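PDB 6LXU: L-methionine gamma-lyase from Fusobacterium nucleatum subsp. nucleatum, which belongs to the Cys/Met metabolism family of pyridoxal-phosphate-dependent enzymes and forms an assembly of four chains. Local coordinates for residues V186-T189 / F190-P193; F263-R266 / M267-H270; E302-K305 / K306-D310; L342-T345 / E346-Q350. All coordinates share one frame; numbering follows the deposited sequence. Where two conformers were deposited one is given.

Contact 1: residues V186-T189 / F190-P193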
# COMPACT_ATOMS: atom_id res chain seq x y z
N VAL A 186 -4.10 9.26 -30.69
CA VAL A 186 -3.73 7.86 -30.90
C VAL A 186 -3.66 7.12 -29.58
O VAL A 186 -2.99 7.55 -28.65
CB VAL A 186 -2.37 7.74 -31.62
CG1 VAL A 186 -1.90 6.30 -31.70
CG2 VAL A 186 -2.50 8.33 -33.01
N ASP A 187 -4.32 5.97 -29.55
CA ASP A 187 -4.19 5.01 -28.45
C ASP A 187 -2.99 4.13 -28.74
O ASP A 187 -3.05 3.26 -29.61
CB ASP A 187 -5.50 4.23 -28.32
CG ASP A 187 -5.50 3.21 -27.20
OD1 ASP A 187 -4.40 2.86 -26.71
OD2 ASP A 187 -6.60 2.74 -26.82
N ASN A 188 -1.90 4.40 -28.03
CA ASN A 188 -0.60 3.74 -28.23
C ASN A 188 -0.35 2.61 -27.23
O ASN A 188 0.80 2.23 -27.00
CB ASN A 188 0.52 4.80 -28.14
CG ASN A 188 1.83 4.36 -28.78
OD1 ASN A 188 1.82 3.67 -29.81
ND2 ASN A 188 2.95 4.77 -28.18
N THR A 189 -1.43 2.06 -26.66
CA THR A 189 -1.32 1.03 -25.62
C THR A 189 -0.52 -0.19 -26.06
O THR A 189 0.41 -0.61 -25.38
CB THR A 189 -2.72 0.59 -25.15
OG1 THR A 189 -3.40 1.70 -24.56
CG2 THR A 189 -2.65 -0.52 -24.13
N PHE A 190 -0.92 -0.80 -27.18
CA PHE A 190 -0.31 -2.06 -27.60
C PHE A 190 1.16 -1.91 -27.95
O PHE A 190 1.99 -2.75 -27.63
CB PHE A 190 -1.02 -2.63 -28.84
CG PHE A 190 -2.28 -3.42 -28.56
CD1 PHE A 190 -3.03 -3.29 -27.39
CD2 PHE A 190 -2.70 -4.34 -29.51
CE1 PHE A 190 -4.19 -4.03 -27.20
CE2 PHE A 190 -3.86 -5.08 -29.33
CZ PHE A 190 -4.60 -4.93 -28.16
N ALA A 191 1.48 -0.83 -28.68
CA ALA A 191 2.84 -0.65 -29.18
C ALA A 191 3.78 -0.17 -28.08
O ALA A 191 4.92 -0.63 -28.00
CB ALA A 191 2.85 0.32 -30.34
N THR A 192 3.29 0.76 -27.26
CA THR A 192 4.07 1.41 -26.21
C THR A 192 5.14 2.32 -26.80
O THR A 192 5.50 2.17 -27.98
CB THR A 192 4.77 0.43 -25.22
OG1 THR A 192 6.05 0.04 -25.73
CG2 THR A 192 3.93 -0.80 -24.89
N PRO A 193 5.70 3.24 -26.00
CA PRO A 193 6.80 4.05 -26.54
C PRO A 193 8.10 3.29 -26.79
O PRO A 193 9.00 3.86 -27.42
CB PRO A 193 6.99 5.15 -25.50
CG PRO A 193 6.36 4.63 -24.27
CD PRO A 193 5.24 3.74 -24.69
O HOH W 1 -3.05 0.43 -28.78

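Contact 2: residues F263-R266 / M267-H270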
# COMPACT_ATOMS: atom_id res chain seq x y z
N PHE A 263 10.62 -1.37 -17.53
CA PHE A 263 9.89 -1.26 -18.80
C PHE A 263 10.75 -1.70 -19.99
O PHE A 263 10.28 -2.47 -20.84
CB PHE A 263 9.41 0.18 -18.97
CG PHE A 263 8.73 0.44 -20.29
CD1 PHE A 263 7.52 -0.16 -20.60
CD2 PHE A 263 9.29 1.30 -21.21
CE1 PHE A 263 6.90 0.08 -21.82
CE2 PHE A 263 8.67 1.55 -22.43
CZ PHE A 263 7.47 0.94 -22.73
N GLU A 264 11.98 -1.22 -20.09
CA GLU A 264 12.80 -1.55 -21.26
C GLU A 264 13.04 -3.05 -21.36
O GLU A 264 12.84 -3.65 -22.42
CB GLU A 264 14.15 -0.83 -21.21
CG GLU A 264 15.04 -1.16 -22.40
CD GLU A 264 16.43 -0.59 -22.29
OE1 GLU A 264 17.08 -0.74 -21.24
OE2 GLU A 264 16.90 0.00 -23.30
N ILE A 265 13.50 -3.66 -20.27
CA ILE A 265 13.83 -5.08 -20.31
C ILE A 265 12.58 -5.95 -20.42
O ILE A 265 12.64 -7.02 -21.03
CB ILE A 265 14.74 -5.54 -19.14
CG1 ILE A 265 14.20 -5.14 -17.76
CG2 ILE A 265 16.15 -5.00 -19.37
CD1 ILE A 265 14.90 -5.82 -16.60
N ARG A 266 11.46 -5.52 -19.85
CA ARG A 266 10.22 -6.26 -20.03
C ARG A 266 9.81 -6.24 -21.49
O ARG A 266 9.52 -7.28 -22.07
CB ARG A 266 9.08 -5.70 -19.16
CG ARG A 266 9.25 -6.00 -17.68
CD ARG A 266 8.07 -5.59 -16.82
NE ARG A 266 7.86 -4.14 -16.75
CZ ARG A 266 6.95 -3.44 -17.45
NH1 ARG A 266 6.14 -4.05 -18.33
NH2 ARG A 266 6.86 -2.13 -17.29
N MET A 267 9.78 -5.06 -22.11
CA MET A 267 9.35 -5.00 -23.51
C MET A 267 10.28 -5.81 -24.42
O MET A 267 9.82 -6.47 -25.36
CB MET A 267 9.25 -3.56 -24.00
CG MET A 267 8.16 -2.74 -23.31
SD MET A 267 6.56 -3.53 -23.14
CE MET A 267 6.14 -3.80 -24.86
N GLU A 268 11.58 -5.75 -24.15
CA GLU A 268 12.54 -6.54 -24.93
C GLU A 268 12.24 -8.03 -24.85
O GLU A 268 12.21 -8.72 -25.87
CB GLU A 268 13.98 -6.24 -24.50
CG GLU A 268 14.45 -4.90 -25.03
CD GLU A 268 15.82 -4.49 -24.60
OE1 GLU A 268 16.41 -5.18 -23.76
OE2 GLU A 268 16.28 -3.45 -25.15
N ARG A 269 11.98 -8.53 -23.65
CA ARG A 269 11.69 -9.95 -23.47
C ARG A 269 10.31 -10.32 -24.01
O ARG A 269 10.15 -11.38 -24.62
CB ARG A 269 11.84 -10.34 -22.01
CG ARG A 269 11.59 -11.81 -21.70
CD ARG A 269 12.44 -12.76 -22.52
NE ARG A 269 13.87 -12.45 -22.47
CZ ARG A 269 14.75 -13.03 -21.65
NH1 ARG A 269 14.37 -13.96 -20.80
NH2 ARG A 269 16.03 -12.68 -21.71
N HIS A 270 9.32 -9.47 -23.79
CA HIS A 270 7.99 -9.69 -24.37
C HIS A 270 8.11 -9.91 -25.89
O HIS A 270 7.56 -10.87 -26.43
CB HIS A 270 7.07 -8.46 -24.17
CG HIS A 270 6.39 -8.35 -22.83
ND1 HIS A 270 5.50 -9.28 -22.35
CD2 HIS A 270 6.39 -7.33 -21.93
CE1 HIS A 270 5.03 -8.86 -21.18
NE2 HIS A 270 5.54 -7.67 -20.91
O HOH W 2 18.51 -2.44 -24.16
O HOH W 3 5.31 -6.75 -18.29

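Contact 3: residues E302-K305 / K306-D310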
# COMPACT_ATOMS: atom_id res chain seq x y z
N GLU A 302 4.52 -3.35 -44.24
CA GLU A 302 5.49 -2.31 -44.58
C GLU A 302 5.27 -1.03 -43.77
O GLU A 302 6.24 -0.37 -43.42
CB GLU A 302 5.49 -2.02 -46.09
CG GLU A 302 5.94 -3.20 -46.96
CD GLU A 302 7.40 -3.60 -46.81
OE1 GLU A 302 8.22 -2.84 -46.26
OE2 GLU A 302 7.74 -4.72 -47.26
N ILE A 303 4.02 -0.73 -43.45
CA ILE A 303 3.71 0.41 -42.57
C ILE A 303 4.22 0.14 -41.15
O ILE A 303 4.86 0.98 -40.52
CB ILE A 303 2.20 0.71 -42.55
CG1 ILE A 303 1.73 1.20 -43.94
CG2 ILE A 303 1.85 1.74 -41.49
CD1 ILE A 303 0.24 1.09 -44.16
N ALA A 304 3.97 -1.07 -40.65
CA ALA A 304 4.47 -1.47 -39.33
C ALA A 304 5.98 -1.35 -39.26
O ALA A 304 6.53 -0.84 -38.29
CB ALA A 304 4.03 -2.88 -38.99
N LYS A 305 6.66 -1.80 -40.32
CA LYS A 305 8.12 -1.72 -40.37
C LYS A 305 8.63 -0.28 -40.33
O LYS A 305 9.70 -0.02 -39.80
CB LYS A 305 8.63 -2.44 -41.62
CG LYS A 305 10.14 -2.61 -41.66
CD LYS A 305 10.55 -3.36 -42.93
CE LYS A 305 12.05 -3.58 -42.97
NZ LYS A 305 12.48 -4.15 -44.28
N LYS A 306 7.88 0.66 -40.89
CA LYS A 306 8.28 2.06 -40.87
C LYS A 306 8.04 2.76 -39.56
O LYS A 306 8.80 3.64 -39.19
CB LYS A 306 7.52 2.84 -41.93
CG LYS A 306 7.88 2.60 -43.38
CD LYS A 306 9.23 3.21 -43.68
CE LYS A 306 9.55 3.19 -45.16
NZ LYS A 306 10.83 3.89 -45.41
N GLN A 307 6.93 2.44 -38.87
CA GLN A 307 6.55 3.21 -37.68
C GLN A 307 6.73 2.48 -36.34
O GLN A 307 6.53 3.10 -35.30
CB GLN A 307 5.12 3.75 -37.82
CG GLN A 307 4.02 2.73 -37.64
CD GLN A 307 2.62 3.22 -37.98
OE1 GLN A 307 2.42 4.32 -38.51
NE2 GLN A 307 1.63 2.38 -37.69
N MET A 308 7.13 1.21 -36.38
CA MET A 308 7.33 0.41 -35.17
C MET A 308 8.77 -0.09 -35.12
O MET A 308 9.26 -0.68 -36.08
CB MET A 308 6.41 -0.80 -35.11
CG MET A 308 4.93 -0.46 -35.22
SD MET A 308 3.87 -1.91 -35.08
CE MET A 308 3.97 -2.32 -33.34
N LYS A 309 9.43 0.09 -33.98
CA LYS A 309 10.80 -0.40 -33.80
C LYS A 309 10.85 -1.90 -33.58
O LYS A 309 11.89 -2.52 -33.83
CB LYS A 309 11.46 0.30 -32.63
CG LYS A 309 11.64 1.79 -32.85
CD LYS A 309 12.33 2.40 -31.63
CE LYS A 309 12.50 3.90 -31.74
NZ LYS A 309 13.16 4.45 -30.52
N ASP A 310 9.76 -2.48 -33.08
CA ASP A 310 9.59 -3.92 -33.02
C ASP A 310 8.10 -4.16 -33.20
O ASP A 310 7.31 -3.21 -33.16
CB ASP A 310 10.12 -4.49 -31.69
CG ASP A 310 10.53 -5.95 -31.78
OD1 ASP A 310 10.08 -6.65 -32.71
OD2 ASP A 310 11.32 -6.39 -30.92
O HOH W 4 11.10 -1.48 -37.99

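Contact 4: residues L342-T345 / E346-Q350. With NO3 (nitrate ion), chain C.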
# COMPACT_ATOMS: atom_id res chain seq x y z
N LEU A 342 -3.96 -7.56 -21.01
CA LEU A 342 -2.74 -7.85 -21.74
C LEU A 342 -1.61 -7.08 -21.11
O LEU A 342 -1.82 -6.17 -20.31
CB LEU A 342 -2.83 -7.44 -23.24
CG LEU A 342 -2.95 -5.90 -23.51
CD1 LEU A 342 -1.94 -5.32 -24.45
CD2 LEU A 342 -4.36 -5.52 -23.93
N GLY A 343 -0.40 -7.42 -21.51
CA GLY A 343 0.76 -6.66 -21.09
C GLY A 343 1.27 -6.98 -19.71
O GLY A 343 2.14 -6.26 -19.20
N ASP A 344 0.80 -8.08 -19.13
CA ASP A 344 1.26 -8.54 -17.84
C ASP A 344 2.52 -9.39 -17.98
O ASP A 344 2.83 -9.91 -19.06
CB ASP A 344 0.19 -9.39 -17.18
CG ASP A 344 -1.09 -8.64 -16.84
OD1 ASP A 344 -1.22 -7.46 -17.17
OD2 ASP A 344 -2.00 -9.26 -16.22
N THR A 345 3.23 -9.59 -16.87
CA THR A 345 4.40 -10.46 -16.90
C THR A 345 4.03 -11.92 -17.17
O THR A 345 4.88 -12.67 -17.69
CB THR A 345 5.26 -10.37 -15.63
OG1 THR A 345 4.60 -10.99 -14.53
CG2 THR A 345 5.64 -8.93 -15.28
N GLU A 346 2.81 -12.30 -16.83
CA GLU A 346 2.27 -13.65 -17.08
C GLU A 346 1.61 -13.67 -18.45
O GLU A 346 0.89 -12.74 -18.80
CB GLU A 346 1.18 -14.04 -16.07
CG GLU A 346 1.61 -14.06 -14.62
CD GLU A 346 1.39 -12.75 -13.90
OE1 GLU A 346 1.01 -11.76 -14.54
OE2 GLU A 346 1.61 -12.76 -12.67
N THR A 347 1.77 -14.78 -19.18
CA THR A 347 1.11 -14.94 -20.47
C THR A 347 -0.40 -15.09 -20.26
O THR A 347 -0.82 -15.90 -19.42
CB THR A 347 1.68 -16.15 -21.22
OG1 THR A 347 3.03 -15.88 -21.58
CG2 THR A 347 0.93 -16.46 -22.49
N LEU A 348 -1.18 -14.33 -21.01
CA LEU A 348 -2.64 -14.38 -20.94
C LEU A 348 -3.19 -14.80 -22.29
O LEU A 348 -2.61 -14.50 -23.33
CB LEU A 348 -3.22 -13.02 -20.56
CG LEU A 348 -2.69 -12.35 -19.30
CD1 LEU A 348 -3.38 -11.03 -19.07
CD2 LEU A 348 -2.84 -13.25 -18.07
N ILE A 349 -4.35 -15.44 -22.26
CA ILE A 349 -4.96 -15.95 -23.49
C ILE A 349 -6.47 -15.90 -23.38
O ILE A 349 -7.04 -16.07 -22.29
CB ILE A 349 -4.42 -17.36 -23.79
CG1 ILE A 349 -4.71 -17.80 -25.23
CG2 ILE A 349 -4.93 -18.39 -22.79
CD1 ILE A 349 -4.05 -19.11 -25.61
N GLN A 350 -7.14 -15.63 -24.51
CA GLN A 350 -8.59 -15.60 -24.57
C GLN A 350 -9.07 -16.12 -25.93
O GLN A 350 -8.36 -15.98 -26.93
CB GLN A 350 -9.12 -14.19 -24.34
CG GLN A 350 -8.47 -13.10 -25.16
CD GLN A 350 -9.15 -11.77 -24.95
OE1 GLN A 350 -10.12 -11.46 -25.63
NE2 GLN A 350 -8.66 -10.98 -23.99
N NO3 C . -8.47 -6.88 -23.51
O1 NO3 C . -7.38 -6.48 -23.11
O2 NO3 C . -9.08 -6.21 -24.40
O3 NO3 C . -8.97 -7.94 -23.04
O HOH W 5 0.72 -10.78 -20.69
O HOH W 6 2.37 -9.58 -13.81

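Contact 1: residues V186-T189 / F190-P193
With chi1 at -161°, CG of Asn-188 stands anti to the backbone N, which brings the amide alongside Ala-191 and Pro-193, while a chi1 of 87° at Thr-192 sets CG2 beside the backbone N, facing Thr-189. Asn-188 OD1 thus rests 3.5 Å from Ala-191 CB; the small alanine methyl packs against this oxygen, and the amide is hydrogen-bonded to Gln-196 through OD1 and to Glu-78 through ND2. Thr-192 CG2 packs on Thr-189 O at 3.6 Å. The hydroxyl of Thr-192 works on the other branch: OG1 donates to Ala-191 O at 2.6 Å, in the carbonyl plane on a lone pair, and is also bonded to Tyr-194 N. The turn itself is closed by Thr-192 N, which donates to Asn-188 O at 2.9 Å with an N-H...O angle of 152°. Earlier along it, Asp-187 OD1 is gripped twice, by Thr-189 N nearly along its C-O axis at 3.1 Å and by Thr-189 OG1 on the syn lone pair at 2.6 Å. This holds the carboxylate in place, with OD2 close to N1 of the modified lysine LLP at position 212. An Asx turn at the end of strand 183-187, leading into helix 192-195 of a beta-alpha-beta unit, thereby sets an aspartate next to the cofactor ring nitrogen, as in other fold-type I pyridoxal-phosphate enzymes.

Contact 2: residues F263-R266 / M267-H270
Residues Phe-263 to His-270 form the first two turns of helix 263-282, where Met-267 N bonds Phe-263 O, and Glu-268, Arg-269 and His-270 repeat the i to i+4 pattern. On one side is a Met-aromatic contact: CG of Met-267 sits over a face of the Phe-263 ring, 3.9 Å from its centroid and 29° off the normal, a CH-pi approach, while SD stands obliquely farther out. Bends at chi2 and chi3 of Met-267 curl the flexible thioether against the ring. On another side Glu-264 and Glu-268 run side by side, their OE2 atoms 4.0 Å apart in one of two Glu-268 conformers. Water 2 donates to Glu-268 OE2 at 2.6 Å and weakly to Glu-264 OE2. A salt bridge from Glu-268 to Arg-269 of the second subunit, which also has two conformers, probably eases the repulsion; Glu-264 OE2 accepts from Asn-383 of that subunit, and OE1 has a long, weak ion pair to its Arg-269. Arg-266 is hydrogen-bonded to the carbonyls of Tyr-213 (NH1) and Gly-259 (NH2), and His-270 ND1 to Val-379 O. Water 3 joins them, accepting from Arg-266 NH1 at 2.8 Å and lying in the imidazole plane, 2.8 Å from His-270 NE2.

Contact 3: residues E302-K305 / K306-D310
Ala-304 and Met-308 make the packed side of a helix C-terminus, the last turn of helix 301-307, with Met-308 the first residue to leave helical backbone angles. CB of Ala-304 lies 4.0 Å from Met-308 SD; the small alanine lets the sulfur come alongside its methyl, while CE continues beyond it to Ala-191. Next to this pair, Ile-303 and Gln-307 lie side by side and point the same way, CG2 of Ile-303 meeting the amide of Gln-307 at 3.9 Å from NE2. Gln-307 pays for that position with a chi1 of 75°, which wedges CG between its backbone N and carbonyl carbon. The amide is held at both ends, NE2 donating to Val-167 O and OE1 accepting from Leu-169 N, so the isoleucine methyl packs on a group whose rotation is fixed.

The other side is looser. Glu-302, Lys-305 and Lys-306 are exposed, as suits charged chains; Lys-305 stretches out fully extended, whereas Lys-306 bends at chi2, with CG 3.4 Å from Glu-302 O, and its far end leads off. The N-H of Lys-306 is shared between Glu-302 O, at 3.2 Å, and, weakly, Ile-303 O. Where the chain turns away, Met-308 N still bonds Ala-304 O, and water 4 bridges two carbonyls, donating to Lys-305 O at 2.7 Å and to Met-308 O at 2.8 Å.

Contact 4: residues L342-T345 / E346-Q350
The side chains of Asp-344 and Leu-348 slant across one another as the loop after strand 337-338 leads into strand 348-350, which lies parallel to it, and methyl CD1 of Leu-348 comes to 3.6 Å from Asp-344 OD2. Leucine offers that oxygen only hydrocarbon, and Leu-28 of the second subunit packs against both residues. Glu-346, in one of its two conformers, meets the aspartate at its CB, not at the carboxylate: chi1 of -59° and a bend at chi2 of 91° fold its chain back, leaving OE1 at 3.6 Å from Asp-344 CB. The Thr-345 hydroxyl makes no direct hydrogen bond to Glu-346. Instead water 6 links the two, 2.7 Å from Thr-345 OG1 and donating to Glu-346 OE1 at the same distance; the threonine gives this water a polar partner beside the carboxylate. A second bridge, water 5, lies between Asp-344 O and Glu-346 O, two acceptors that could not bond each other. Farther along the strand, Gln-350, also in one of two conformers, donates through NE2 to O3 of a nitrate ion at 3.2 Å; CD2 of Leu-342 borders the same ion, which Ser-341 N also binds. Glu-346 OE2 has a salt bridge to Lys-261 of the second subunit, which probably balances its charge. Asp-344 OD2 is buried with no polar partner in the model, a setting that would probably raise the aspartate's affinity for a proton.

How the contacts relate
In chain order the four contacts follow in series, all of them local; none encloses or crosses another. Contact 1 is a hydrogen-bonded turn leaving strand 183-187 of the large mixed sheet, contact 2 runs along the start of helix 263-282, contact 3 ends helix 301-307, and contact 4 bends a loop into strand 348-350 of the smaller sheet. Contact 1 touches all the others: Thr-192 CG2 meets Met-267 CE of contact 2 at 3.7 Å, Ala-191 meets Met-308 of contact 3, and the Phe-190 ring meets Leu-342 of contact 4. Contacts 2 and 4 meet where His-270 packs on Asp-344 O, and both reach the second subunit. Contact 3 touches neither of them.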